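Local coordinates for putative histidine protein kinase (Rhodobacter sphaeroides, PDB 3KYJ), which probably autophosphorylates on a histidine of this Hpt (P1) domain and passes the phosphate to CheY or CheB, linking chemoreceptors to the flagellar motors, at residues D19-L24 with T53-N57; I94-A98 with L124-L128; D10-Y16 with T109-A114. Numbering follows the deposited sequence.

Interaction 1 (D19-L24 with T53-N57); sequences DGAQAL and TFKGN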
loop_
_atom_site.group_PDB
_atom_site.type_symbol
_atom_site.label_atom_id
_atom_site.label_comp_id
_atom_site.label_asym_id
_atom_site.label_seq_id
_atom_site.Cartn_x
_atom_site.Cartn_y
_atom_site.Cartn_z
ATOM N N ASP A 19 -9.491 3.986 7.514
ATOM C CA ASP A 19 -8.178 4.265 6.912
ATOM C C ASP A 19 -8.342 5.171 5.685
ATOM O O ASP A 19 -7.528 6.062 5.449
ATOM C CB ASP A 19 -7.518 2.929 6.532
ATOM C CG ASP A 19 -6.013 2.999 6.501
ATOM O OD1 ASP A 19 -5.387 2.840 7.561
ATOM O OD2 ASP A 19 -5.441 3.176 5.418
ATOM N N GLY A 20 -9.422 4.983 4.934
ATOM C CA GLY A 20 -9.675 5.824 3.775
ATOM C C GLY A 20 -9.936 7.257 4.167
ATOM O O GLY A 20 -9.445 8.176 3.516
ATOM N N ALA A 21 -10.685 7.452 5.249
ATOM C CA ALA A 21 -10.959 8.806 5.714
ATOM C C ALA A 21 -9.681 9.500 6.173
ATOM O O ALA A 21 -9.505 10.684 5.913
ATOM C CB ALA A 21 -11.984 8.797 6.835
ATOM N N GLN A 22 -8.804 8.777 6.866
ATOM C CA GLN A 22 -7.513 9.343 7.281
ATOM C C GLN A 22 -6.670 9.735 6.071
ATOM O O GLN A 22 -6.079 10.802 6.040
ATOM C CB GLN A 22 -6.745 8.355 8.162
ATOM C CG GLN A 22 -7.391 8.120 9.519
ATOM C CD GLN A 22 -7.462 9.385 10.372
ATOM O OE1 GLN A 22 -6.498 10.154 10.460
ATOM N NE2 GLN A 22 -8.609 9.602 11.009
ATOM N N ALA A 23 -6.628 8.876 5.059
ATOM C CA ALA A 23 -5.837 9.180 3.880
ATOM C C ALA A 23 -6.398 10.404 3.150
ATOM O O ALA A 23 -5.643 11.290 2.740
ATOM C CB ALA A 23 -5.788 7.983 2.960
ATOM N N LEU A 24 -7.721 10.460 2.976
ATOM C CA LEU A 24 -8.307 11.616 2.296
ATOM C C LEU A 24 -8.158 12.894 3.133
ATOM O O LEU A 24 -7.975 13.981 2.570
ATOM C CB LEU A 24 -9.768 11.368 1.903
ATOM C CG LEU A 24 -9.950 10.251 0.865
ATOM C CD1 LEU A 24 -11.420 10.135 0.527
ATOM C CD2 LEU A 24 -9.125 10.523 -0.383
ATOM N N THR A 53 -1.839 5.336 -0.533
ATOM C CA THR A 53 -2.533 4.536 0.455
ATOM C C THR A 53 -3.995 4.309 0.045
ATOM O O THR A 53 -4.521 3.183 0.089
ATOM C CB THR A 53 -2.483 5.239 1.813
ATOM O OG1 THR A 53 -1.145 5.167 2.299
ATOM C CG2 THR A 53 -3.439 4.580 2.817
ATOM N N PHE A 54 -4.675 5.383 -0.350
ATOM C CA PHE A 54 -6.063 5.260 -0.751
ATOM C C PHE A 54 -6.213 4.300 -1.943
ATOM O O PHE A 54 -7.088 3.438 -1.955
ATOM C CB PHE A 54 -6.632 6.638 -1.045
ATOM C CG PHE A 54 -8.120 6.626 -1.214
ATOM C CD1 PHE A 54 -8.950 6.800 -0.131
ATOM C CD2 PHE A 54 -8.680 6.383 -2.451
ATOM C CE1 PHE A 54 -10.324 6.763 -0.275
ATOM C CE2 PHE A 54 -10.055 6.326 -2.605
ATOM C CZ PHE A 54 -10.878 6.515 -1.526
ATOM N N LYS A 55 -5.321 4.431 -2.915
ATOM C CA LYS A 55 -5.285 3.537 -4.051
ATOM C C LYS A 55 -5.085 2.073 -3.640
ATOM O O LYS A 55 -5.822 1.185 -4.081
ATOM C CB LYS A 55 -4.175 3.960 -5.004
ATOM C CG LYS A 55 -4.139 3.176 -6.296
ATOM C CD LYS A 55 -2.884 3.425 -7.160
ATOM C CE LYS A 55 -1.695 2.665 -6.603
ATOM N NZ LYS A 55 -0.539 2.668 -7.547
ATOM N N GLY A 56 -4.082 1.805 -2.822
ATOM C CA GLY A 56 -3.823 0.445 -2.381
ATOM C C GLY A 56 -4.970 -0.167 -1.598
ATOM O O GLY A 56 -5.257 -1.346 -1.728
ATOM N N ASN A 57 -5.638 0.651 -0.793
ATOM C CA ASN A 57 -6.773 0.190 0.000
ATOM C C ASN A 57 -7.911 -0.274 -0.923
ATOM O O ASN A 57 -8.535 -1.301 -0.710
ATOM C CB ASN A 57 -7.270 1.317 0.927
ATOM C CG ASN A 57 -6.347 1.595 2.109
ATOM O OD1 ASN A 57 -5.278 0.995 2.259
ATOM N ND2 ASN A 57 -6.765 2.520 2.951
HETATM O O HOH W 1 -4.280 0.564 4.752
#

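Interaction 2 (I94-A98 with L124-L128); sequences ILLFA and LMDQL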
loop_
_atom_site.group_PDB
_atom_site.type_symbol
_atom_site.label_atom_id
_atom_site.label_comp_id
_atom_site.label_asym_id
_atom_site.label_seq_id
_atom_site.Cartn_x
_atom_site.Cartn_y
_atom_site.Cartn_z
ATOM N N ILE A 94 -7.403 20.611 -9.490
ATOM C CA ILE A 94 -7.903 19.334 -9.994
ATOM C C ILE A 94 -7.841 18.293 -8.864
ATOM O O ILE A 94 -8.763 17.490 -8.685
ATOM C CB ILE A 94 -7.114 18.847 -11.212
ATOM C CG1 ILE A 94 -7.355 19.787 -12.404
ATOM C CG2 ILE A 94 -7.521 17.425 -11.588
ATOM C CD1 ILE A 94 -6.376 19.577 -13.535
ATOM N N LEU A 95 -6.779 18.320 -8.072
ATOM C CA LEU A 95 -6.645 17.330 -7.005
ATOM C C LEU A 95 -7.595 17.605 -5.840
ATOM O O LEU A 95 -8.027 16.656 -5.183
ATOM C CB LEU A 95 -5.207 17.202 -6.537
ATOM C CG LEU A 95 -4.227 16.639 -7.562
ATOM C CD1 LEU A 95 -2.777 16.722 -7.075
ATOM C CD2 LEU A 95 -4.605 15.185 -7.893
ATOM N N LEU A 96 -7.918 18.874 -5.570
ATOM C CA LEU A 96 -8.945 19.190 -4.584
ATOM C C LEU A 96 -10.308 18.626 -5.043
ATOM O O LEU A 96 -11.032 18.035 -4.254
ATOM C CB LEU A 96 -9.058 20.699 -4.317
ATOM C CG LEU A 96 -8.062 21.194 -3.274
ATOM C CD1 LEU A 96 -8.055 22.726 -3.261
ATOM C CD2 LEU A 96 -8.404 20.633 -1.908
ATOM N N PHE A 97 -10.633 18.799 -6.323
ATOM C CA PHE A 97 -11.837 18.206 -6.903
ATOM C C PHE A 97 -11.769 16.681 -6.762
ATOM O O PHE A 97 -12.743 16.033 -6.361
ATOM C CB PHE A 97 -11.947 18.654 -8.379
ATOM C CG PHE A 97 -13.118 18.086 -9.141
ATOM C CD1 PHE A 97 -14.367 18.002 -8.577
ATOM C CD2 PHE A 97 -12.936 17.631 -10.424
ATOM C CE1 PHE A 97 -15.449 17.472 -9.309
ATOM C CE2 PHE A 97 -14.000 17.106 -11.149
ATOM C CZ PHE A 97 -15.237 17.021 -10.581
ATOM N N ALA A 98 -10.607 16.106 -7.056
ATOM C CA ALA A 98 -10.431 14.671 -6.892
ATOM C C ALA A 98 -10.662 14.233 -5.454
ATOM O O ALA A 98 -11.285 13.206 -5.224
ATOM C CB ALA A 98 -9.083 14.218 -7.381
ATOM N N LEU A 124 -13.912 14.071 -13.966
ATOM C CA LEU A 124 -12.654 14.141 -13.249
ATOM C C LEU A 124 -11.588 13.409 -14.038
ATOM O O LEU A 124 -10.456 13.884 -14.148
ATOM C CB LEU A 124 -12.799 13.524 -11.863
ATOM C CG LEU A 124 -11.466 13.281 -11.140
ATOM C CD1 LEU A 124 -10.732 14.597 -10.842
ATOM C CD2 LEU A 124 -11.703 12.498 -9.856
ATOM N N MET A 125 -11.925 12.235 -14.574
ATOM C CA MET A 125 -10.941 11.475 -15.312
ATOM C C MET A 125 -10.463 12.283 -16.526
ATOM O O MET A 125 -9.287 12.334 -16.826
ATOM C CB MET A 125 -11.493 10.101 -15.723
ATOM C CG MET A 125 -11.748 9.150 -14.525
ATOM S SD MET A 125 -10.223 8.696 -13.684
ATOM C CE MET A 125 -9.594 7.454 -14.820
ATOM N N ASP A 126 -11.395 12.893 -17.249
ATOM C CA ASP A 126 -10.987 13.708 -18.386
ATOM C C ASP A 126 -10.041 14.842 -17.977
ATOM O O ASP A 126 -9.065 15.116 -18.676
ATOM C CB ASP A 126 -12.210 14.302 -19.092
ATOM C CG ASP A 126 -12.918 13.319 -20.010
ATOM O OD1 ASP A 126 -12.368 12.231 -20.319
ATOM O OD2 ASP A 126 -14.032 13.663 -20.461
ATOM N N GLN A 127 -10.321 15.478 -16.839
ATOM C CA GLN A 127 -9.501 16.610 -16.378
ATOM C C GLN A 127 -8.111 16.135 -16.006
ATOM O O GLN A 127 -7.115 16.757 -16.326
ATOM C CB GLN A 127 -10.158 17.292 -15.183
ATOM C CG GLN A 127 -11.427 18.054 -15.524
ATOM C CD GLN A 127 -12.113 18.635 -14.305
ATOM O OE1 GLN A 127 -11.463 18.974 -13.316
ATOM N NE2 GLN A 127 -13.434 18.754 -14.369
ATOM N N LEU A 128 -8.040 15.014 -15.310
ATOM C CA LEU A 128 -6.741 14.465 -14.972
ATOM C C LEU A 128 -5.965 14.107 -16.236
ATOM O O LEU A 128 -4.788 14.454 -16.359
ATOM C CB LEU A 128 -6.887 13.245 -14.070
ATOM C CG LEU A 128 -7.332 13.526 -12.638
ATOM C CD1 LEU A 128 -7.887 12.262 -12.024
ATOM C CD2 LEU A 128 -6.182 14.057 -11.748
#

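Interaction 3 (D10-Y16 with T109-A114); sequences DEIWALY and TAASRA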
loop_
_atom_site.group_PDB
_atom_site.type_symbol
_atom_site.label_atom_id
_atom_site.label_comp_id
_atom_site.label_asym_id
_atom_site.label_seq_id
_atom_site.Cartn_x
_atom_site.Cartn_y
_atom_site.Cartn_z
ATOM N N ASP A 10 -16.881 -7.756 8.033
ATOM C CA ASP A 10 -17.260 -6.517 8.712
ATOM C C ASP A 10 -16.021 -5.707 9.059
ATOM O O ASP A 10 -15.981 -4.489 8.850
ATOM C CB ASP A 10 -18.040 -6.804 10.002
ATOM C CG ASP A 10 -19.419 -7.380 9.742
ATOM O OD1 ASP A 10 -20.015 -7.064 8.696
ATOM O OD2 ASP A 10 -19.899 -8.155 10.591
ATOM N N GLU A 11 -15.000 -6.379 9.581
ATOM C CA GLU A 11 -13.812 -5.674 10.031
ATOM C C GLU A 11 -13.052 -5.002 8.882
ATOM O O GLU A 11 -12.610 -3.880 9.017
ATOM C CB GLU A 11 -12.882 -6.622 10.807
ATOM C CG GLU A 11 -11.682 -5.906 11.404
ATOM C CD GLU A 11 -10.686 -6.832 12.112
ATOM O OE1 GLU A 11 -10.911 -8.058 12.197
ATOM O OE2 GLU A 11 -9.655 -6.314 12.583
ATOM N N ILE A 12 -12.918 -5.665 7.744
ATOM C CA ILE A 12 -12.145 -5.068 6.668
ATOM C C ILE A 12 -12.895 -3.897 6.041
ATOM O O ILE A 12 -12.279 -2.908 5.672
ATOM C CB ILE A 12 -11.679 -6.113 5.625
ATOM C CG1 ILE A 12 -10.620 -5.491 4.709
ATOM C CG2 ILE A 12 -12.842 -6.661 4.814
ATOM C CD1 ILE A 12 -9.804 -6.509 3.922
ATOM N N TRP A 13 -14.222 -3.973 5.963
ATOM C CA TRP A 13 -14.978 -2.837 5.449
ATOM C C TRP A 13 -14.929 -1.638 6.409
ATOM O O TRP A 13 -14.859 -0.497 5.968
ATOM C CB TRP A 13 -16.423 -3.238 5.080
ATOM C CG TRP A 13 -16.455 -3.935 3.769
ATOM C CD1 TRP A 13 -16.573 -5.276 3.548
ATOM C CD2 TRP A 13 -16.290 -3.332 2.487
ATOM N NE1 TRP A 13 -16.514 -5.537 2.204
ATOM C CE2 TRP A 13 -16.326 -4.359 1.535
ATOM C CE3 TRP A 13 -16.101 -2.015 2.051
ATOM C CZ2 TRP A 13 -16.213 -4.112 0.165
ATOM C CZ3 TRP A 13 -16.006 -1.774 0.687
ATOM C CH2 TRP A 13 -16.052 -2.826 -0.238
ATOM N N ALA A 14 -14.945 -1.903 7.714
ATOM C CA ALA A 14 -14.796 -0.843 8.706
ATOM C C ALA A 14 -13.435 -0.167 8.559
ATOM O O ALA A 14 -13.324 1.050 8.595
ATOM C CB ALA A 14 -14.955 -1.393 10.101
ATOM N N LEU A 15 -12.396 -0.976 8.376
ATOM C CA LEU A 15 -11.052 -0.448 8.218
ATOM C C LEU A 15 -10.910 0.330 6.910
ATOM O O LEU A 15 -10.244 1.354 6.860
ATOM C CB LEU A 15 -10.044 -1.587 8.291
ATOM C CG LEU A 15 -8.598 -1.161 8.157
ATOM C CD1 LEU A 15 -8.253 -0.223 9.320
ATOM C CD2 LEU A 15 -7.698 -2.399 8.168
ATOM N N TYR A 16 -11.540 -0.145 5.849
ATOM C CA TYR A 16 -11.517 0.593 4.588
ATOM C C TYR A 16 -12.060 2.006 4.775
ATOM O O TYR A 16 -11.494 2.981 4.294
ATOM C CB TYR A 16 -12.326 -0.179 3.552
ATOM C CG TYR A 16 -12.620 0.544 2.272
ATOM C CD1 TYR A 16 -11.643 0.707 1.289
ATOM C CD2 TYR A 16 -13.910 1.015 2.017
ATOM C CE1 TYR A 16 -11.941 1.354 0.093
ATOM C CE2 TYR A 16 -14.203 1.673 0.850
ATOM C CZ TYR A 16 -13.230 1.825 -0.104
ATOM O OH TYR A 16 -13.569 2.454 -1.279
ATOM N N THR A 109 -19.137 3.442 -1.366
ATOM C CA THR A 109 -18.650 2.070 -1.542
ATOM C C THR A 109 -18.557 1.382 -0.195
ATOM O O THR A 109 -18.769 0.181 -0.090
ATOM C CB THR A 109 -17.264 1.978 -2.249
ATOM O OG1 THR A 109 -16.280 2.747 -1.537
ATOM C CG2 THR A 109 -17.356 2.461 -3.679
ATOM N N ALA A 110 -18.264 2.149 0.845
ATOM C CA ALA A 110 -18.118 1.579 2.169
ATOM C C ALA A 110 -19.468 1.032 2.599
ATOM O O ALA A 110 -19.539 0.090 3.388
ATOM C CB ALA A 110 -17.637 2.618 3.152
ATOM N N ALA A 111 -20.534 1.632 2.078
ATOM C CA ALA A 111 -21.883 1.319 2.522
ATOM C C ALA A 111 -22.525 0.240 1.640
ATOM O O ALA A 111 -23.284 -0.604 2.123
ATOM C CB ALA A 111 -22.734 2.579 2.515
ATOM N N SER A 112 -22.200 0.259 0.356
ATOM C CA SER A 112 -22.629 -0.763 -0.584
ATOM C C SER A 112 -21.742 -2.010 -0.536
ATOM O O SER A 112 -22.121 -3.053 -1.050
ATOM C CB SER A 112 -22.585 -0.228 -2.006
ATOM O OG SER A 112 -21.239 0.038 -2.371
ATOM N N ARG A 113 -20.562 -1.901 0.070
ATOM C CA ARG A 113 -19.539 -2.952 0.009
ATOM C C ARG A 113 -19.312 -3.436 -1.426
ATOM O O ARG A 113 -19.111 -4.625 -1.688
ATOM C CB ARG A 113 -19.885 -4.109 0.953
ATOM C CG ARG A 113 -20.060 -3.675 2.377
ATOM C CD ARG A 113 -20.214 -4.855 3.314
ATOM N NE ARG A 113 -20.238 -4.419 4.701
ATOM C CZ ARG A 113 -20.160 -5.230 5.748
ATOM N NH1 ARG A 113 -20.043 -6.539 5.570
ATOM N NH2 ARG A 113 -20.187 -4.721 6.969
ATOM N N ALA A 114 -19.323 -2.478 -2.355
ATOM C CA ALA A 114 -19.093 -2.762 -3.770
ATOM C C ALA A 114 -18.483 -1.554 -4.459
ATOM O O ALA A 114 -18.496 -0.465 -3.907
ATOM C CB ALA A 114 -20.400 -3.153 -4.461
HETATM O O HOH W 2 -17.588 0.401 6.083
#

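Interaction 1 (D19-L24 with T53-N57)
Two antiparallel helices meet here. The axes of 19-24 and 53-57 come within 9.5 Å, at 155°. G20 lies nearest F54, at 5.8 Å between CA atoms. The F54 CA-to-CB bond points toward 19-24, and with chi1 t its ring lies beside G20 and L24. At the ring edge, F54 CD1 lies 3.9 Å from G20 O. L24, in the mt rotamer, covers one ring face. L24 CD2 sits 4.1 Å from the F54 ring centroid, a CH-pi contact, and L24 CD1 lies 3.6 Å from F54 CE1. A23 CB packs on F54 CB at 4.3 Å and on T53 CG2 at 4.1 Å. N57 uses chi1 m and D19 chi1 t, so their polar ends meet. N57 ND2 donates to D19 OD2 at 2.9 Å. A water also links the pair, donating to N57 OD1 and, weakly, to D19 OD2. D19 and N57 both pack against CheY6. 53-57 directly follows H52, the predicted phosphorylation site, unmodified here. Apolar packing and a directional amide-to-carboxylate bond thus join these Hpt helices.

Interaction 2 (I94-A98 with L124-L128)
L124 opens the contact from helix 122-135. L124 CD1 rests 3.9 Å from A98 CB and 3.8 Å from F97 CD2. L124 CD1 also lies 4.3 Å from I94 CG2, so this methyl fits among three side chains of one helical face. The tp rotamer of L124 carries it there. A98 is also the residue whose CA lies nearest that of L124, at 6.8 Å. M125 makes no contact with 94-98 and packs on R69 and L72 of helix 64-82. The two helices run antiparallel: the axes of 94-98 and 124-128 come within 10.4 Å, at 153°. Helix 122-135 thus packs as the fifth helix on the antiparallel helical bundle of the Hpt domain. It lies over helices 64-82 and 89-112. Q127 comes next, at the more open border of the contact. Q127 OE1 approaches F97 CD2 at 3.5 Å, while Q127 O lies 4.0 Å from I94 CD1. L128 is one turn beyond L124. Its CA-to-CB bond points sideways, yet L128 CD2 reaches I94 CG2 at 3.6 Å and L95 CD2 at 4.3 Å. L95 carries the packing deeper, since it also touches L31 of helix 10-35 and I77 of helix 64-82. I94 stands across from L128, with their CA atoms 7.1 Å apart.

Interaction 3 (D10-Y16 with T109-A114)
Charge comes first. R113 NH2 donates to D10 OD1 at 2.9 Å and R113 NH1 to the same oxygen at 3.2 Å, forming a salt bridge between two exposed side chains. A second polar link is Y16 OH donating to T109 OG1 at 2.7 Å. T109 OG1 also bonds to M105 O, one turn back. A water weakly joins W13 O and A110 O. S112 OG accepts from A114 N at 3.2 Å, an ST turn. Aromatic packing centres on W13. R113 has positive phi just after helix 89-112, and this turn lays R113 CA 3.5 Å from the centroid of the W13 six-membered ring, a CH-pi contact. W13 CG lies over a face of the guanidinium. In further packing, Y16 CD2 meets A110 CB at 4.2 Å, and W13 CE2 packs on R113 CB at 3.6 Å. The contact joins the start of helix 10-35 to the end of helix 89-112. L61 and L63, from the loop between helices 40-60 and 64-82, pack beside it, and Y16 also touches M24 of CheY6.

Interactions 1 and 3 share helix 10-35, and their centres lie 12 Å apart. They touch where N57 O meets Y16 CD1 at 4.2 Å. Along the chain, interaction 1 is nested inside the loop closed by interaction 3. Both reach CheY6, and M24 of CheY6 packs on N57 and on Y16. H52, the predicted phosphorylation site, unmodified in this structure, directly precedes 53-57, so interaction 1 is next to it in sequence. Interaction 2 lies across the chain's centre from interaction 1, 17 Å from interaction 1 and 24 Å from interaction 3 between centres. Neither CheY6 nor the other contacts touch it. It shares helix 89-112 with interaction 3, and their segments alternate along the chain.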